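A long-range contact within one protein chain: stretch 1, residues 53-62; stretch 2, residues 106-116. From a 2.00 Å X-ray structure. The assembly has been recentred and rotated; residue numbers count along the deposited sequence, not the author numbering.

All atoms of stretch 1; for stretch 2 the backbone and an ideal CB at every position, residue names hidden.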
# COMPACT_ATOMS: atom_id res chain seq x y z
N ASP A 53 -6.58 -6.13 11.35
CA ASP A 53 -5.93 -5.60 12.55
C ASP A 53 -4.42 -5.54 12.29
O ASP A 53 -3.83 -6.51 11.80
CB ASP A 53 -6.22 -6.54 13.72
CG ASP A 53 -5.66 -6.05 15.08
OD1 ASP A 53 -4.61 -5.39 15.15
OD2 ASP A 53 -6.29 -6.36 16.10
N ARG A 54 -3.78 -4.41 12.60
CA ARG A 54 -2.35 -4.26 12.44
C ARG A 54 -1.55 -5.38 13.15
O ARG A 54 -0.50 -5.80 12.66
CB ARG A 54 -1.86 -2.88 12.93
CG ARG A 54 -1.91 -2.78 14.45
CD ARG A 54 -1.59 -1.47 15.15
NE ARG A 54 -1.85 -1.82 16.56
CZ ARG A 54 -0.95 -2.25 17.45
NH1 ARG A 54 0.35 -2.30 17.18
NH2 ARG A 54 -1.38 -2.61 18.67
N VAL A 55 -2.05 -5.87 14.29
CA VAL A 55 -1.35 -6.94 15.02
C VAL A 55 -1.32 -8.27 14.22
O VAL A 55 -0.31 -8.98 14.19
CB VAL A 55 -1.92 -7.10 16.45
CG1 VAL A 55 -1.34 -8.32 17.14
CG2 VAL A 55 -1.65 -5.83 17.26
N THR A 56 -2.41 -8.57 13.53
CA THR A 56 -2.49 -9.76 12.71
C THR A 56 -1.44 -9.76 11.57
O THR A 56 -0.75 -10.76 11.34
CB THR A 56 -3.94 -9.92 12.16
OG1 THR A 56 -4.82 -10.28 13.24
CG2 THR A 56 -3.99 -10.94 11.09
N LEU A 57 -1.31 -8.65 10.86
CA LEU A 57 -0.27 -8.51 9.84
C LEU A 57 1.14 -8.56 10.49
O LEU A 57 2.06 -9.19 9.96
CB LEU A 57 -0.47 -7.20 9.09
CG LEU A 57 0.07 -7.04 7.66
CD1 LEU A 57 0.18 -8.33 6.87
CD2 LEU A 57 -0.85 -6.04 6.98
N PHE A 58 1.30 -7.93 11.66
CA PHE A 58 2.58 -7.99 12.35
C PHE A 58 2.97 -9.43 12.65
O PHE A 58 4.13 -9.82 12.48
CB PHE A 58 2.62 -7.16 13.65
CG PHE A 58 3.78 -7.53 14.55
CD1 PHE A 58 5.06 -7.06 14.29
CD2 PHE A 58 3.60 -8.38 15.65
CE1 PHE A 58 6.14 -7.41 15.10
CE2 PHE A 58 4.69 -8.75 16.45
CZ PHE A 58 5.95 -8.26 16.17
N ARG A 59 2.00 -10.21 13.12
CA ARG A 59 2.27 -11.57 13.53
C ARG A 59 2.61 -12.43 12.34
O ARG A 59 3.42 -13.35 12.46
CB ARG A 59 1.10 -12.15 14.32
CG ARG A 59 1.01 -11.51 15.69
CD ARG A 59 1.68 -12.43 16.69
NE ARG A 59 2.01 -11.70 17.90
CZ ARG A 59 3.17 -11.79 18.57
NH1 ARG A 59 4.17 -12.59 18.17
NH2 ARG A 59 3.34 -11.06 19.65
N ALA A 60 1.95 -12.18 11.20
CA ALA A 60 2.24 -12.93 9.99
C ALA A 60 3.69 -12.66 9.60
O ALA A 60 4.45 -13.59 9.31
CB ALA A 60 1.28 -12.55 8.87
N TRP A 61 4.09 -11.40 9.67
CA TRP A 61 5.46 -11.02 9.38
C TRP A 61 6.48 -11.59 10.35
O TRP A 61 7.53 -12.12 9.95
CB TRP A 61 5.56 -9.50 9.35
CG TRP A 61 6.97 -8.99 9.40
CD1 TRP A 61 7.61 -8.36 10.46
CD2 TRP A 61 7.98 -9.10 8.37
NE1 TRP A 61 8.90 -8.07 10.15
CE2 TRP A 61 9.18 -8.48 8.90
CE3 TRP A 61 8.00 -9.64 7.11
CZ2 TRP A 61 10.36 -8.41 8.18
CZ3 TRP A 61 9.20 -9.56 6.38
CH2 TRP A 61 10.35 -8.95 6.91
N TYR A 62 6.19 -11.48 11.64
CA TYR A 62 7.08 -11.96 12.69
C TYR A 62 7.32 -13.48 12.60
O TYR A 62 8.41 -13.95 12.87
CB TYR A 62 6.49 -11.59 14.06
CG TYR A 62 7.40 -11.83 15.24
CD1 TYR A 62 8.26 -10.82 15.71
CD2 TYR A 62 7.39 -13.05 15.92
CE1 TYR A 62 9.10 -11.05 16.81
CE2 TYR A 62 8.21 -13.29 17.01
CZ TYR A 62 9.07 -12.29 17.46
OH TYR A 62 9.90 -12.54 18.55
N UNK A 106 5.66 -6.99 1.97
CA UNK A 106 5.09 -5.81 1.33
C UNK A 106 3.87 -5.29 2.10
O UNK A 106 3.77 -4.09 2.38
CB UNK A 106 4.70 -6.13 -0.11
N UNK A 107 2.96 -6.19 2.45
CA UNK A 107 1.83 -5.83 3.26
C UNK A 107 2.21 -5.23 4.60
O UNK A 107 1.61 -4.24 5.05
CB UNK A 107 0.95 -7.06 3.48
N UNK A 108 3.18 -5.84 5.27
CA UNK A 108 3.62 -5.35 6.58
C UNK A 108 4.23 -3.95 6.45
O UNK A 108 3.92 -3.05 7.23
CB UNK A 108 4.63 -6.31 7.20
N UNK A 109 5.07 -3.75 5.43
CA UNK A 109 5.68 -2.46 5.21
C UNK A 109 4.61 -1.39 4.97
O UNK A 109 4.68 -0.29 5.53
CB UNK A 109 6.65 -2.53 4.03
N UNK A 110 3.60 -1.70 4.15
CA UNK A 110 2.52 -0.73 3.87
C UNK A 110 1.75 -0.41 5.15
O UNK A 110 1.47 0.77 5.44
CB UNK A 110 1.57 -1.27 2.81
N UNK A 111 1.44 -1.44 5.94
CA UNK A 111 0.71 -1.23 7.20
C UNK A 111 1.53 -0.38 8.18
O UNK A 111 1.03 0.58 8.79
CB UNK A 111 0.36 -2.57 7.84
N UNK A 112 2.82 -0.72 8.33
CA UNK A 112 3.71 0.09 9.19
C UNK A 112 3.85 1.56 8.74
O UNK A 112 3.87 2.46 9.58
CB UNK A 112 5.10 -0.55 9.23
N UNK A 113 3.90 1.77 7.43
CA UNK A 113 3.99 3.10 6.89
C UNK A 113 2.77 3.89 7.33
O UNK A 113 2.92 5.00 7.85
CB UNK A 113 4.11 3.07 5.37
N UNK A 114 1.58 3.30 7.12
CA UNK A 114 0.31 3.91 7.54
C UNK A 114 0.27 4.24 9.04
O UNK A 114 -0.35 5.23 9.42
CB UNK A 114 -0.85 2.97 7.20
N UNK A 115 0.89 3.42 9.88
CA UNK A 115 0.95 3.69 11.33
C UNK A 115 2.07 4.68 11.74
O UNK A 115 2.16 5.06 12.91
CB UNK A 115 1.15 2.37 12.08
N UNK A 116 2.92 5.08 10.80
CA UNK A 116 4.00 6.00 11.09
C UNK A 116 5.28 5.33 11.63
O UNK A 116 6.12 6.01 12.22
CB UNK A 116 3.50 7.04 12.10

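The two helices, 54-62 and 106-115, run closer to antiparallel than parallel, with N-to-C directions 140° apart and a closest axial approach of 9.3 Å. Stretch 1 presents R54, L57 and W61 to its partner, with F58 to one side.

At position 106 the ideal CB has nothing of stretch 1 within 5.5 Å, so many side chains would serve; the residue is M106.

Position 107 is tighter. Its CA-to-CB direction is sideways, yet the ideal CB would sit 3.7 Å from L57 CD1, which favours a small residue, glycine or alanine. It is G107, and L57 CD2 lies 3.6 Å from G107 O, packed against bare backbone.

Position 108 points toward stretch 1 at the level of L57, the two CA atoms being 6.0 Å apart. The ideal CB lies 4.0 Å from W61 CB and 4.6 Å from L57 CG, and the indole beyond offers a broad apolar surface. Leucine, methionine or an aromatic residue would suit, a flat ring best exploiting the indole. The residue is F108, with chi1 in t, and it has the largest area covered by the other stretch. Its ring forms an offset stack with the five-membered ring of W61, centroids 3.9 Å apart and planes at 10°; W61 CD1 approaches F108 CE2 to 3.4 Å. W61 CB adds a CH-pi contact over the F108 face. On the F58 side, F108 CE1 meets the edge of that ring, 3.9 Å from F58 CD1.

Positions 109 and 110 have open space around their ideal CB atoms as far as stretch 1 is concerned, and many residues would serve. Both are alanine, A109 and A110, and neither touches stretch 1.

Position 111 again points toward the partner, its ideal CB 3.8 Å from L57 CD2. With L57 and the aliphatic base of R54 nearby, a small or medium apolar residue fits: alanine, cysteine or valine. C111 packs its CB against L57 and, with chi1 in t, places SG 3.8 Å from R54 CB.

Position 112 points sideways, with nothing of stretch 1 within 5.5 Å of its ideal CB, so this contact leaves the choice wide. It is E112, whose OE2 stays 5.1 Å from F58 CB. Positions 113 and 114 are out of reach of stretch 1, which would accept many side chains there; they are A113 and A114.

Position 115 points toward R54 across a gap, so a long side chain is needed to touch it, polar or flexible. Q115 spans it, NE2 reaching 3.3 Å from R54 CD, without a hydrogen bond.

Position 116, with phi 85°, has left helical phi/psi and belongs to a Schellman motif; a CB would jam against the preceding carbonyl O, calling for glycine, and it is G116.

Stretch 2 106-116: MGFAACEAAQG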
# COMPACT_ATOMS: atom_id res chain seq x y z
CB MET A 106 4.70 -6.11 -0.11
CG MET A 106 5.88 -6.42 -1.01
SD MET A 106 5.33 -7.12 -2.58
CE MET A 106 4.92 -5.62 -3.43
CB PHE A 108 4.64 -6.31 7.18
CG PHE A 108 5.25 -5.84 8.47
CD1 PHE A 108 4.50 -5.80 9.63
CD2 PHE A 108 6.57 -5.45 8.53
CE1 PHE A 108 5.05 -5.37 10.83
CE2 PHE A 108 7.13 -5.04 9.72
CZ PHE A 108 6.37 -5.00 10.88
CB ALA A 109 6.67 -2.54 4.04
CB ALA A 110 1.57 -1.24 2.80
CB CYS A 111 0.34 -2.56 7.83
SG CYS A 111 -0.59 -2.40 9.37
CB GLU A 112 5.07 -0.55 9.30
CG GLU A 112 5.08 -1.83 10.13
CD GLU A 112 4.55 -1.69 11.58
OE1 GLU A 112 4.92 -0.81 12.33
OE2 GLU A 112 3.66 -2.48 11.96
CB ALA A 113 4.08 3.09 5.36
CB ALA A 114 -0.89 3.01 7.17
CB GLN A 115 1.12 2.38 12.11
CG GLN A 115 -0.04 1.39 11.98
CD GLN A 115 -1.18 1.50 13.01
OE1 GLN A 115 -1.08 2.19 14.03
NE2 GLN A 115 -2.25 0.73 12.77
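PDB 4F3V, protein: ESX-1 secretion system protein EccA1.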